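Local coordinates for uncharacterized protein (Leptotrichia buccalis, PDB 3T8K), which is of unknown function but folds as a stack of ankyrin repeats, a scaffold that in many other proteins mediates binding to protein partners, at residues L37-Y43 with A66-T72; L78-F83 with L96-L101; F119-F123 with L135-I139. All blocks are in the same frame, centred on the assembly; numbering follows the deposited sequence.

Contact 1: residues L37-Y43 with A66-T72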
loop_
_atom_site.group_PDB
_atom_site.type_symbol
_atom_site.label_atom_id
_atom_site.label_comp_id
_atom_site.label_asym_id
_atom_site.label_seq_id
_atom_site.Cartn_x
_atom_site.Cartn_y
_atom_site.Cartn_z
ATOM N N LEU A 37 -4.626 -22.933 5.440
ATOM C CA LEU A 37 -5.326 -22.343 6.576
ATOM C C LEU A 37 -4.375 -21.988 7.711
ATOM O O LEU A 37 -4.574 -20.991 8.402
ATOM C CB LEU A 37 -6.428 -23.269 7.082
ATOM C CG LEU A 37 -7.589 -23.436 6.102
ATOM C CD1 LEU A 37 -8.511 -24.554 6.544
ATOM C CD2 LEU A 37 -8.347 -22.122 5.955
ATOM N N LYS A 38 -3.335 -22.798 7.886
ATOM C CA LYS A 38 -2.343 -22.550 8.931
ATOM C C LYS A 38 -1.284 -21.508 8.547
ATOM O O LYS A 38 -0.451 -21.133 9.370
ATOM C CB LYS A 38 -1.656 -23.856 9.324
ATOM C CG LYS A 38 -2.558 -24.855 10.020
ATOM C CD LYS A 38 -1.910 -26.230 9.982
ATOM C CE LYS A 38 -2.541 -27.203 10.964
ATOM N NZ LYS A 38 -1.863 -28.534 10.887
ATOM N N SER A 39 -1.311 -21.047 7.302
ATOM C CA SER A 39 -0.341 -20.059 6.846
ATOM C C SER A 39 -0.809 -18.665 7.222
ATOM O O SER A 39 -1.882 -18.490 7.797
ATOM C CB SER A 39 -0.163 -20.135 5.329
ATOM O OG SER A 39 -1.332 -19.676 4.663
ATOM N N ASN A 40 -0.002 -17.665 6.884
ATOM C CA ASN A 40 -0.419 -16.280 7.061
ATOM C C ASN A 40 -1.159 -15.758 5.828
ATOM O O ASN A 40 -1.017 -14.594 5.441
ATOM C CB ASN A 40 0.770 -15.375 7.404
ATOM C CG ASN A 40 0.359 -14.201 8.280
ATOM O OD1 ASN A 40 -0.703 -14.238 8.897
ATOM N ND2 ASN A 40 1.184 -13.157 8.332
ATOM N N ILE A 41 -1.958 -16.634 5.219
ATOM C CA ILE A 41 -2.720 -16.290 4.023
ATOM C C ILE A 41 -3.566 -15.008 4.181
ATOM O O ILE A 41 -3.692 -14.229 3.239
ATOM C CB ILE A 41 -3.614 -17.492 3.579
ATOM C CG1 ILE A 41 -4.317 -17.186 2.254
ATOM C CG2 ILE A 41 -4.642 -17.823 4.666
ATOM C CD1 ILE A 41 -3.385 -16.998 1.087
ATOM N N LEU A 42 -4.133 -14.781 5.364
ATOM C CA LEU A 42 -4.958 -13.579 5.587
ATOM C C LEU A 42 -4.189 -12.286 5.352
ATOM O O LEU A 42 -4.770 -11.278 4.930
ATOM C CB LEU A 42 -5.576 -13.570 6.986
ATOM C CG LEU A 42 -6.762 -14.507 7.148
ATOM C CD1 LEU A 42 -7.150 -14.644 8.613
ATOM C CD2 LEU A 42 -7.938 -14.020 6.294
ATOM N N TYR A 43 -2.888 -12.303 5.617
ATOM C CA TYR A 43 -2.073 -11.131 5.327
ATOM C C TYR A 43 -2.115 -10.799 3.831
ATOM O O TYR A 43 -2.264 -9.641 3.456
ATOM C CB TYR A 43 -0.632 -11.310 5.813
ATOM C CG TYR A 43 0.083 -9.986 6.013
ATOM C CD1 TYR A 43 0.228 -9.438 7.282
ATOM C CD2 TYR A 43 0.582 -9.279 4.935
ATOM C CE1 TYR A 43 0.869 -8.213 7.470
ATOM C CE2 TYR A 43 1.230 -8.055 5.111
ATOM C CZ TYR A 43 1.366 -7.529 6.377
ATOM O OH TYR A 43 1.998 -6.311 6.551
ATOM N N ALA A 66 -8.854 -19.965 9.502
ATOM C CA ALA A 66 -7.544 -19.408 9.167
ATOM C C ALA A 66 -6.923 -18.708 10.375
ATOM O O ALA A 66 -7.634 -18.200 11.247
ATOM C CB ALA A 66 -7.649 -18.446 7.992
ATOM N N ASP A 67 -5.595 -18.695 10.420
ATOM C CA ASP A 67 -4.860 -18.126 11.544
ATOM C C ASP A 67 -5.052 -16.614 11.638
ATOM O O ASP A 67 -4.773 -15.885 10.686
ATOM C CB ASP A 67 -3.370 -18.450 11.429
ATOM C CG ASP A 67 -2.582 -18.027 12.659
ATOM O OD1 ASP A 67 -3.210 -17.739 13.707
ATOM O OD2 ASP A 67 -1.333 -17.989 12.578
ATOM N N ILE A 68 -5.509 -16.163 12.802
ATOM C CA ILE A 68 -5.847 -14.758 13.038
ATOM C C ILE A 68 -4.750 -14.049 13.824
ATOM O O ILE A 68 -4.622 -12.823 13.778
ATOM C CB ILE A 68 -7.173 -14.649 13.829
ATOM C CG1 ILE A 68 -8.348 -15.125 12.978
ATOM C CG2 ILE A 68 -7.416 -13.224 14.302
ATOM C CD1 ILE A 68 -8.595 -14.263 11.761
ATOM N N LYS A 69 -3.952 -14.834 14.539
ATOM C CA LYS A 69 -2.956 -14.299 15.459
ATOM C C LYS A 69 -1.546 -14.334 14.876
ATOM O O LYS A 69 -0.562 -14.189 15.596
ATOM C CB LYS A 69 -2.996 -15.084 16.771
ATOM C CG LYS A 69 -4.334 -15.034 17.483
ATOM C CD LYS A 69 -4.268 -15.799 18.793
ATOM C CE LYS A 69 -5.605 -15.793 19.505
ATOM N NZ LYS A 69 -5.548 -16.540 20.794
ATOM N N SER A 70 -1.456 -14.517 13.567
ATOM C CA SER A 70 -0.169 -14.657 12.902
ATOM C C SER A 70 0.563 -13.327 12.767
ATOM O O SER A 70 -0.059 -12.258 12.744
ATOM C CB SER A 70 -0.358 -15.280 11.521
ATOM O OG SER A 70 -1.299 -14.534 10.766
ATOM N N ARG A 71 1.886 -13.400 12.673
ATOM C CA ARG A 71 2.696 -12.204 12.512
ATOM C C ARG A 71 3.762 -12.405 11.458
ATOM O O ARG A 71 4.239 -13.518 11.245
ATOM C CB ARG A 71 3.338 -11.814 13.836
ATOM C CG ARG A 71 2.324 -11.492 14.910
ATOM C CD ARG A 71 2.991 -10.891 16.116
ATOM N NE ARG A 71 2.048 -10.676 17.203
ATOM C CZ ARG A 71 2.180 -9.722 18.114
ATOM N NH1 ARG A 71 3.208 -8.885 18.047
ATOM N NH2 ARG A 71 1.279 -9.594 19.076
ATOM N N THR A 72 4.125 -11.319 10.788
ATOM C CA THR A 72 5.204 -11.354 9.820
ATOM C C THR A 72 6.516 -11.545 10.569
ATOM O O THR A 72 6.529 -11.565 11.797
ATOM C CB THR A 72 5.245 -10.061 8.980
ATOM O OG1 THR A 72 5.702 -8.965 9.785
ATOM C CG2 THR A 72 3.858 -9.749 8.420
HETATM O O HOH W 1 -3.949 -16.374 7.781
HETATM O O HOH W 2 0.279 -10.878 10.143
#
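In an ankyrin repeat, the loop that leaves the second helix folds back beside the entry to the first, and this contact is a worked example, with Ala-66, Asp-67 and Ile-68 forming the Ala-Asp-Ile of that loop. One direct hydrogen bond joins the backbones, from Asp-67 N to Leu-37 O (3.2 Å), and Ala-66 CA lies 3.5 Å from the same oxygen in a CA-H...O contact. A bridging water extends the join: it donates to Ser-39 O (3.0 Å) and Asp-67 O (3.1 Å) and accepts from Leu-42 N (2.9 Å). An Asx turn shapes the loop, Lys-69 N donating a hydrogen bond to Asp-67 OD1 at 3.1 Å. Apolar packing covers the inner side, where Leu-42 CD1 meets Ala-66 CB at 3.9 Å and Ile-68 CD1 at 3.5 Å. Farther along, Thr-72 CG2 makes a CH-pi contact 4.0 Å from the Tyr-43 ring centroid. Backbone groups, directly and through water, thus hold the loop, which the Asp-67 carboxylate shapes, and apolar groups pack beneath.

Contact 2: residues L78-F83 with L96-L101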
loop_
_atom_site.group_PDB
_atom_site.type_symbol
_atom_site.label_atom_id
_atom_site.label_comp_id
_atom_site.label_asym_id
_atom_site.label_seq_id
_atom_site.Cartn_x
_atom_site.Cartn_y
_atom_site.Cartn_z
ATOM N N LEU A 78 -2.188 -8.759 11.529
ATOM C CA LEU A 78 -3.103 -8.589 10.410
ATOM C C LEU A 78 -3.681 -7.182 10.370
ATOM O O LEU A 78 -4.144 -6.729 9.327
ATOM C CB LEU A 78 -4.242 -9.608 10.491
ATOM C CG LEU A 78 -3.777 -11.061 10.336
ATOM C CD1 LEU A 78 -4.980 -11.964 10.320
ATOM C CD2 LEU A 78 -2.962 -11.225 9.068
ATOM N N PHE A 79 -3.653 -6.485 11.500
ATOM C CA PHE A 79 -4.252 -5.152 11.532
ATOM C C PHE A 79 -3.596 -4.170 10.557
ATOM O O PHE A 79 -4.251 -3.245 10.077
ATOM C CB PHE A 79 -4.245 -4.581 12.951
ATOM C CG PHE A 79 -5.205 -5.255 13.879
ATOM C CD1 PHE A 79 -6.576 -5.085 13.721
ATOM C CD2 PHE A 79 -4.744 -6.049 14.916
ATOM C CE1 PHE A 79 -7.475 -5.695 14.581
ATOM C CE2 PHE A 79 -5.633 -6.668 15.782
ATOM C CZ PHE A 79 -7.008 -6.491 15.614
ATOM N N PHE A 80 -2.309 -4.360 10.264
ATOM C CA PHE A 80 -1.606 -3.379 9.444
ATOM C C PHE A 80 -2.122 -3.340 8.009
ATOM O O PHE A 80 -2.541 -2.288 7.538
ATOM C CB PHE A 80 -0.091 -3.581 9.473
ATOM C CG PHE A 80 0.685 -2.438 8.845
ATOM C CD1 PHE A 80 0.762 -1.200 9.476
ATOM C CD2 PHE A 80 1.343 -2.610 7.626
ATOM C CE1 PHE A 80 1.476 -0.152 8.904
ATOM C CE2 PHE A 80 2.058 -1.569 7.052
ATOM C CZ PHE A 80 2.124 -0.339 7.688
ATOM N N PRO A 81 -2.109 -4.489 7.309
ATOM C CA PRO A 81 -2.643 -4.427 5.947
ATOM C C PRO A 81 -4.129 -4.110 5.945
ATOM O O PRO A 81 -4.604 -3.491 4.994
ATOM C CB PRO A 81 -2.368 -5.836 5.383
ATOM C CG PRO A 81 -2.110 -6.696 6.584
ATOM C CD PRO A 81 -1.482 -5.790 7.600
ATOM N N LEU A 82 -4.849 -4.521 6.988
ATOM C CA LEU A 82 -6.266 -4.179 7.120
ATOM C C LEU A 82 -6.458 -2.669 7.057
ATOM O O LEU A 82 -7.255 -2.158 6.266
ATOM C CB LEU A 82 -6.818 -4.683 8.451
ATOM C CG LEU A 82 -8.247 -4.230 8.773
ATOM C CD1 LEU A 82 -9.233 -4.813 7.776
ATOM C CD2 LEU A 82 -8.618 -4.662 10.175
ATOM N N PHE A 83 -5.721 -1.958 7.899
ATOM C CA PHE A 83 -5.871 -0.502 7.983
ATOM C C PHE A 83 -5.205 0.259 6.829
ATOM O O PHE A 83 -5.711 1.300 6.393
ATOM C CB PHE A 83 -5.406 0.003 9.352
ATOM C CG PHE A 83 -6.271 -0.471 10.482
ATOM C CD1 PHE A 83 -7.654 -0.368 10.392
ATOM C CD2 PHE A 83 -5.709 -1.044 11.621
ATOM C CE1 PHE A 83 -8.473 -0.816 11.429
ATOM C CE2 PHE A 83 -6.511 -1.494 12.660
ATOM C CZ PHE A 83 -7.897 -1.380 12.565
ATOM N N LEU A 96 -14.259 -6.468 9.919
ATOM C CA LEU A 96 -13.065 -7.302 10.006
ATOM C C LEU A 96 -12.249 -6.988 11.269
ATOM O O LEU A 96 -11.739 -7.902 11.927
ATOM C CB LEU A 96 -12.195 -7.160 8.749
ATOM C CG LEU A 96 -12.758 -7.782 7.467
ATOM C CD1 LEU A 96 -11.879 -7.456 6.256
ATOM C CD2 LEU A 96 -12.889 -9.279 7.632
ATOM N N CYS A 97 -12.116 -5.707 11.604
ATOM C CA CYS A 97 -11.447 -5.337 12.854
ATOM C C CYS A 97 -12.160 -5.954 14.060
ATOM O O CYS A 97 -11.521 -6.528 14.937
ATOM C CB CYS A 97 -11.344 -3.813 13.017
ATOM S SG CYS A 97 -10.521 -3.258 14.563
ATOM N N LYS A 98 -13.485 -5.836 14.108
ATOM C CA LYS A 98 -14.248 -6.429 15.198
ATOM C C LYS A 98 -13.964 -7.927 15.336
ATOM O O LYS A 98 -13.778 -8.442 16.438
ATOM C CB LYS A 98 -15.749 -6.211 14.980
ATOM C CG LYS A 98 -16.640 -6.870 16.018
ATOM C CD LYS A 98 -18.068 -6.334 15.917
ATOM C CE LYS A 98 -18.996 -7.314 15.236
ATOM N NZ LYS A 98 -19.653 -8.228 16.220
ATOM N N ILE A 99 -13.954 -8.627 14.212
ATOM C CA ILE A 99 -13.762 -10.072 14.231
ATOM C C ILE A 99 -12.344 -10.438 14.657
ATOM O O ILE A 99 -12.141 -11.382 15.424
ATOM C CB ILE A 99 -14.086 -10.686 12.862
ATOM C CG1 ILE A 99 -15.588 -10.565 12.586
ATOM C CG2 ILE A 99 -13.656 -12.144 12.806
ATOM C CD1 ILE A 99 -15.949 -10.909 11.165
ATOM N N PHE A 100 -11.357 -9.694 14.165
ATOM C CA PHE A 100 -9.975 -9.949 14.555
ATOM C C PHE A 100 -9.806 -9.787 16.063
ATOM O O PHE A 100 -9.108 -10.575 16.703
ATOM C CB PHE A 100 -8.997 -9.023 13.833
ATOM C CG PHE A 100 -8.855 -9.299 12.367
ATOM C CD1 PHE A 100 -9.390 -10.439 11.798
ATOM C CD2 PHE A 100 -8.165 -8.416 11.555
ATOM C CE1 PHE A 100 -9.245 -10.694 10.437
ATOM C CE2 PHE A 100 -8.016 -8.668 10.194
ATOM C CZ PHE A 100 -8.564 -9.799 9.638
ATOM N N LEU A 101 -10.424 -8.750 16.630
ATOM C CA LEU A 101 -10.342 -8.519 18.065
ATOM C C LEU A 101 -11.012 -9.643 18.847
ATOM O O LEU A 101 -10.481 -10.112 19.853
ATOM C CB LEU A 101 -10.959 -7.168 18.444
ATOM C CG LEU A 101 -10.183 -5.939 17.968
ATOM C CD1 LEU A 101 -10.924 -4.636 18.301
ATOM C CD2 LEU A 101 -8.790 -5.911 18.580
#
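A single cysteine sulfur touches two phenyl rings here: Cys-97 SG approaches Phe-79 CE1 at 3.9 Å, obliquely to that ring, and Phe-83 CZ at 3.8 Å, at the ring edge, so that it stands 5.1 Å from either centroid. The two rings come from successive turns of one helix, and the sulfur faces them from its antiparallel neighbour. The short segments 79-83 and 96-101 run at 172° with their axes 11.1 Å apart, a spacing wide enough for large side chains to interdigitate. Phe-100 has the largest area covered by the other segment. Its edge is directed at the face of Phe-79 in a T-shaped pair, centroids 5.9 Å apart and planes at 75°, while Leu-78 CD1 lies over one of its own faces. Leu-82 packs nearby, CD2 to Phe-100 CD2 at 4.0 Å and CD1 to Leu-96 CB at 3.9 Å, and Phe-79 CZ reaches Leu-101 CD2 at 3.5 Å. No hydrogen bond crosses the interface. This is the helix-turn-helix interior of one ankyrin repeat, flanked by Leu-42 and Tyr-43 of helix 41-45 and Met-59 and Ile-62 of helix 51-63 before it, and by Leu-135 and Leu-138 of helix 129-140 after it.

Contact 3: residues F119-F123 with L135-I139; sequences FKNIF and LYKLI
Residues 120-123 form a 3-10 segment entered from Phe-119, with Ile-122 N hydrogen-bonded to Phe-119 O (3.0 Å) and Phe-123 N to Lys-120 O (3.2 Å); segment 135-139 is alpha-helix, Ile-139 N donating to Leu-135 O at 3.1 Å. The backbones stand apart, Phe-119 CA 8.6 Å from Ile-139 CA and Ile-122 CA 9.3 Å from Leu-135 CA, so side chains fill the gap. Ile-122 (chi1 p, chi2 t) is the main bump. It enters a hollow lined by Leu-135, Tyr-136 and Ile-139, with CD1 3.6 Å from Ile-139 CD1 and 4.0 Å from Tyr-136 CE1, and CG2 4.2 Å from Leu-135 CD2. Such packing between the first, here abbreviated, helical element and the second is that of an ankyrin repeat, and Phe-83 of the preceding repeat touches both Ile-122 and Leu-135. Ile-139 (chi1 m, chi2 t) covers a flat surface: its CG2 lies over the face of Phe-119 (chi1 p), 3.9 Å from the centroid and 12° off the normal, a CH-pi contact. Tyr-136 (chi1 m) brings CE1 to Phe-123 CE1 at 4.1 Å. Tyr-136 OH, also hydrogen-bonded to Glu-129, accepts from a water at 2.9 Å that donates to Ile-122 O at 2.8 Å.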
loop_
_atom_site.group_PDB
_atom_site.type_symbol
_atom_site.label_atom_id
_atom_site.label_comp_id
_atom_site.label_asym_id
_atom_site.label_seq_id
_atom_site.Cartn_x
_atom_site.Cartn_y
_atom_site.Cartn_z
ATOM N N PHE A 119 -2.891 1.184 13.512
ATOM C CA PHE A 119 -4.060 1.821 12.902
ATOM C C PHE A 119 -3.793 3.247 12.429
ATOM O O PHE A 119 -4.724 3.985 12.116
ATOM C CB PHE A 119 -5.252 1.830 13.874
ATOM C CG PHE A 119 -4.883 2.215 15.272
ATOM C CD1 PHE A 119 -4.896 3.542 15.671
ATOM C CD2 PHE A 119 -4.498 1.243 16.184
ATOM C CE1 PHE A 119 -4.539 3.890 16.963
ATOM C CE2 PHE A 119 -4.138 1.582 17.468
ATOM C CZ PHE A 119 -4.160 2.910 17.860
ATOM N N LYS A 120 -2.527 3.637 12.340
ATOM C CA LYS A 120 -2.232 5.039 12.027
ATOM C C LYS A 120 -2.913 5.521 10.743
ATOM O O LYS A 120 -3.343 6.675 10.656
ATOM C CB LYS A 120 -0.731 5.278 11.939
ATOM C CG LYS A 120 -0.384 6.678 11.462
ATOM C CD LYS A 120 1.067 7.022 11.773
ATOM C CE LYS A 120 1.416 8.410 11.278
ATOM N NZ LYS A 120 2.714 8.875 11.835
ATOM N N ASN A 121 -3.014 4.648 9.746
ATOM C CA ASN A 121 -3.579 5.062 8.460
ATOM C C ASN A 121 -5.055 5.460 8.535
ATOM O O ASN A 121 -5.545 6.193 7.676
ATOM C CB ASN A 121 -3.391 3.972 7.397
ATOM C CG ASN A 121 -3.597 4.492 5.977
ATOM O OD1 ASN A 121 -3.090 5.554 5.607
ATOM N ND2 ASN A 121 -4.343 3.740 5.175
ATOM N N ILE A 122 -5.782 4.993 9.548
ATOM C CA ILE A 122 -7.216 5.291 9.563
ATOM C C ILE A 122 -7.445 6.785 9.688
ATOM O O ILE A 122 -8.497 7.304 9.305
ATOM C CB ILE A 122 -7.989 4.511 10.648
ATOM C CG1 ILE A 122 -7.721 5.084 12.044
ATOM C CG2 ILE A 122 -7.663 3.022 10.558
ATOM C CD1 ILE A 122 -8.559 4.437 13.127
ATOM N N PHE A 123 -6.443 7.482 10.198
ATOM C CA PHE A 123 -6.561 8.925 10.382
ATOM C C PHE A 123 -6.325 9.651 9.064
ATOM O O PHE A 123 -6.475 10.870 8.978
ATOM C CB PHE A 123 -5.624 9.398 11.491
ATOM C CG PHE A 123 -5.814 8.650 12.777
ATOM C CD1 PHE A 123 -7.029 8.703 13.450
ATOM C CD2 PHE A 123 -4.798 7.867 13.298
ATOM C CE1 PHE A 123 -7.215 7.995 14.623
ATOM C CE2 PHE A 123 -4.980 7.148 14.467
ATOM C CZ PHE A 123 -6.186 7.223 15.137
ATOM N N LEU A 135 -15.662 2.011 14.377
ATOM C CA LEU A 135 -14.269 1.576 14.378
ATOM C C LEU A 135 -13.480 2.210 15.526
ATOM O O LEU A 135 -12.713 1.531 16.199
ATOM C CB LEU A 135 -13.599 1.849 13.019
ATOM C CG LEU A 135 -12.111 1.528 12.912
ATOM C CD1 LEU A 135 -11.871 0.049 13.224
ATOM C CD2 LEU A 135 -11.557 1.877 11.521
ATOM N N TYR A 136 -13.675 3.510 15.756
ATOM C CA TYR A 136 -13.012 4.205 16.858
ATOM C C TYR A 136 -13.332 3.535 18.202
ATOM O O TYR A 136 -12.456 3.355 19.051
ATOM C CB TYR A 136 -13.459 5.671 16.917
ATOM C CG TYR A 136 -12.884 6.603 15.868
ATOM C CD1 TYR A 136 -11.746 6.277 15.139
ATOM C CD2 TYR A 136 -13.477 7.839 15.630
ATOM C CE1 TYR A 136 -11.227 7.153 14.192
ATOM C CE2 TYR A 136 -12.968 8.714 14.691
ATOM C CZ TYR A 136 -11.847 8.374 13.979
ATOM O OH TYR A 136 -11.355 9.255 13.047
ATOM N N LYS A 137 -14.595 3.171 18.388
ATOM C CA LYS A 137 -15.033 2.519 19.618
ATOM C C LYS A 137 -14.348 1.176 19.827
ATOM O O LYS A 137 -13.956 0.844 20.947
ATOM C CB LYS A 137 -16.553 2.346 19.627
ATOM C CG LYS A 137 -17.306 3.662 19.809
ATOM C CD LYS A 137 -18.805 3.417 19.906
ATOM C CE LYS A 137 -19.575 4.694 20.168
ATOM N NZ LYS A 137 -21.029 4.397 20.289
ATOM N N LEU A 138 -14.217 0.406 18.748
ATOM C CA LEU A 138 -13.548 -0.887 18.811
ATOM C C LEU A 138 -12.121 -0.692 19.294
ATOM O O LEU A 138 -11.667 -1.347 20.231
ATOM C CB LEU A 138 -13.538 -1.561 17.433
ATOM C CG LEU A 138 -14.845 -2.176 16.940
ATOM C CD1 LEU A 138 -14.708 -2.634 15.490
ATOM C CD2 LEU A 138 -15.255 -3.340 17.843
ATOM N N ILE A 139 -11.411 0.224 18.644
ATOM C CA ILE A 139 -10.014 0.453 18.965
ATOM C C ILE A 139 -9.796 0.970 20.389
ATOM O O ILE A 139 -8.988 0.418 21.134
ATOM C CB ILE A 139 -9.356 1.390 17.937
ATOM C CG1 ILE A 139 -9.392 0.739 16.547
ATOM C CG2 ILE A 139 -7.929 1.707 18.345
ATOM C CD1 ILE A 139 -8.864 1.633 15.441
HETATM O O HOH W 3 -10.499 8.948 10.299
#

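From the N terminus the three contacts follow in series, none nested in or crossing another, as expected of a repeat protein built from local closures. Contact 1 closes the loop around helix 51-63, contact 2 closes the hairpin of helices 79-85 and 90-102, and contact 3 joins the short turn at 119-123 to helix 129-140. Neighbours touch: Tyr-43 packs on Pro-81 and Leu-42 on Leu-78 between contacts 1 and 2, whereas Phe-83 packs on Phe-119 and Ile-122 between contacts 2 and 3. Contacts 1 and 3, with centres about 21 Å apart on opposite sides of the chain's centre, do not meet; contact 2 bridges them.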